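Local coordinates for ankyrin repeat family protein (Enterococcus faecalis, PDB 3HRA), which is of unknown function but, as an ankyrin-repeat protein, probably serves as a scaffold for binding other proteins, at residues G39-N44 with D73-Y78. Residues are numbered along the deposited sequence; the frame is centred on the assembly and turned at random.
Sequences GNTPLN and DSPYLY
N44 and P75 face each other where two helices begin, their CA atoms 4.7 Å apart, each helix entered from an extended loop and started by the matching turn of TPLN or SPYL. In both turns the hydroxyl before the proline caps the helix: T41 OG1 accepts from N44 N at 3.1 Å, nearly straight at 167°, and S74 OG does the same for L77 N. Across to the second helix start, N44 reaches out with its amide. ND2 donates to D73 O at 2.9 Å, a moderately bent bond (N-H...O 145°); D73 O lies almost in the N44 amide plane, while ND2 stands above the D73 carbonyl plane. The N44 side chain crosses that of P75 at about a right angle, OD1 coming 3.6 Å from P75 CA and ND2 passing near CD. With its CG anti to the backbone N (chi1 176°), L43 sets CD2 3.8 Å from P75 CB; the proline ring thus meets both L43 and N44. The arrangement is consistent with neighbouring ankyrin repeats packing side by side, TPLN resembling the family's TPLH motif. Helix 52-60 backs L43 through A55, L58 and I59, M91 of helix 85-94 touches P75, and Y78 stacks on H48 of helix 42-49.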
loop_
_atom_site.group_PDB
_atom_site.type_symbol
_atom_site.label_atom_id
_atom_site.label_comp_id
_atom_site.label_asym_id
_atom_site.label_seq_id
_atom_site.Cartn_x
_atom_site.Cartn_y
_atom_site.Cartn_z
ATOM N N GLY A 39 -9.910 -15.385 2.474
ATOM C CA GLY A 39 -9.153 -15.256 1.244
ATOM C C GLY A 39 -7.711 -14.826 1.445
ATOM O O GLY A 39 -7.048 -14.447 0.493
ATOM N N ASN A 40 -7.243 -14.868 2.689
ATOM C CA ASN A 40 -5.844 -14.549 3.010
ATOM C C ASN A 40 -4.892 -15.720 2.786
ATOM O O ASN A 40 -5.160 -16.843 3.221
ATOM C CB ASN A 40 -5.714 -14.096 4.467
ATOM C CG ASN A 40 -6.213 -12.686 4.685
ATOM O OD1 ASN A 40 -5.934 -11.783 3.897
ATOM N ND2 ASN A 40 -6.945 -12.487 5.765
ATOM N N THR A 41 -3.771 -15.455 2.115
ATOM C CA THR A 41 -2.670 -16.420 2.019
ATOM C C THR A 41 -1.771 -16.258 3.239
ATOM O O THR A 41 -1.919 -15.294 3.985
ATOM C CB THR A 41 -1.800 -16.141 0.785
ATOM O OG1 THR A 41 -1.336 -14.783 0.842
ATOM C CG2 THR A 41 -2.583 -16.314 -0.456
ATOM N N PRO A 42 -0.822 -17.194 3.448
ATOM C CA PRO A 42 0.154 -17.008 4.519
ATOM C C PRO A 42 0.889 -15.679 4.371
ATOM O O PRO A 42 1.139 -15.009 5.384
ATOM C CB PRO A 42 1.081 -18.215 4.337
ATOM C CG PRO A 42 0.155 -19.279 3.847
ATOM C CD PRO A 42 -0.750 -18.553 2.881
ATOM N N LEU A 43 1.196 -15.283 3.136
ATOM C CA LEU A 43 1.901 -14.024 2.927
ATOM C C LEU A 43 1.040 -12.853 3.384
ATOM O O LEU A 43 1.521 -11.977 4.087
ATOM C CB LEU A 43 2.354 -13.841 1.473
ATOM C CG LEU A 43 3.020 -12.486 1.178
ATOM C CD1 LEU A 43 4.251 -12.193 2.062
ATOM C CD2 LEU A 43 3.364 -12.382 -0.318
ATOM N N ASN A 44 -0.235 -12.849 3.008
ATOM C CA ASN A 44 -1.107 -11.775 3.448
ATOM C C ASN A 44 -1.204 -11.706 4.980
ATOM O O ASN A 44 -1.228 -10.608 5.549
ATOM C CB ASN A 44 -2.482 -11.858 2.767
ATOM C CG ASN A 44 -3.015 -10.472 2.345
ATOM O OD1 ASN A 44 -2.535 -9.441 2.807
ATOM N ND2 ASN A 44 -4.006 -10.460 1.469
ATOM N N ASP A 73 -7.765 -6.708 -0.725
ATOM C CA ASP A 73 -6.380 -6.428 -0.328
ATOM C C ASP A 73 -5.456 -7.585 -0.699
ATOM O O ASP A 73 -5.600 -8.701 -0.194
ATOM C CB ASP A 73 -6.273 -6.215 1.184
ATOM C CG ASP A 73 -6.713 -4.821 1.623
ATOM O OD1 ASP A 73 -6.732 -3.895 0.782
ATOM O OD2 ASP A 73 -7.014 -4.654 2.825
ATOM N N SER A 74 -4.508 -7.323 -1.583
ATOM C CA SER A 74 -3.413 -8.255 -1.784
ATOM C C SER A 74 -2.328 -7.889 -0.773
ATOM O O SER A 74 -2.392 -6.813 -0.146
ATOM C CB SER A 74 -2.866 -8.098 -3.193
ATOM O OG SER A 74 -2.341 -6.789 -3.357
ATOM N N PRO A 75 -1.319 -8.766 -0.608
ATOM C CA PRO A 75 -0.173 -8.430 0.257
ATOM C C PRO A 75 0.482 -7.090 -0.150
ATOM O O PRO A 75 0.813 -6.273 0.715
ATOM C CB PRO A 75 0.786 -9.610 0.036
ATOM C CG PRO A 75 -0.155 -10.793 -0.265
ATOM C CD PRO A 75 -1.268 -10.162 -1.101
ATOM N N TYR A 76 0.650 -6.869 -1.455
ATOM C CA TYR A 76 1.215 -5.621 -1.967
ATOM C C TYR A 76 0.366 -4.386 -1.623
ATOM O O TYR A 76 0.877 -3.391 -1.118
ATOM C CB TYR A 76 1.405 -5.720 -3.482
ATOM C CG TYR A 76 1.884 -4.441 -4.118
ATOM C CD1 TYR A 76 3.202 -4.013 -3.953
ATOM C CD2 TYR A 76 1.032 -3.668 -4.892
ATOM C CE1 TYR A 76 3.649 -2.819 -4.533
ATOM C CE2 TYR A 76 1.468 -2.477 -5.470
ATOM C CZ TYR A 76 2.776 -2.064 -5.282
ATOM O OH TYR A 76 3.220 -0.901 -5.870
ATOM N N LEU A 77 -0.928 -4.454 -1.913
ATOM C CA LEU A 77 -1.807 -3.325 -1.665
ATOM C C LEU A 77 -1.850 -2.989 -0.180
ATOM O O LEU A 77 -1.872 -1.816 0.191
ATOM C CB LEU A 77 -3.209 -3.625 -2.200
ATOM C CG LEU A 77 -3.391 -3.470 -3.718
ATOM C CD1 LEU A 77 -4.691 -4.111 -4.196
ATOM C CD2 LEU A 77 -3.312 -1.994 -4.143
ATOM N N TYR A 78 -1.858 -4.023 0.660
ATOM C CA TYR A 78 -1.929 -3.835 2.098
ATOM C C TYR A 78 -0.604 -3.280 2.640
ATOM O O TYR A 78 -0.587 -2.324 3.422
ATOM C CB TYR A 78 -2.315 -5.143 2.798
ATOM C CG TYR A 78 -2.687 -4.932 4.247
ATOM C CD1 TYR A 78 -4.001 -4.683 4.613
ATOM C CD2 TYR A 78 -1.711 -4.932 5.240
ATOM C CE1 TYR A 78 -4.347 -4.471 5.939
ATOM C CE2 TYR A 78 -2.049 -4.717 6.582
ATOM C CZ TYR A 78 -3.362 -4.490 6.918
ATOM O OH TYR A 78 -3.695 -4.274 8.240
#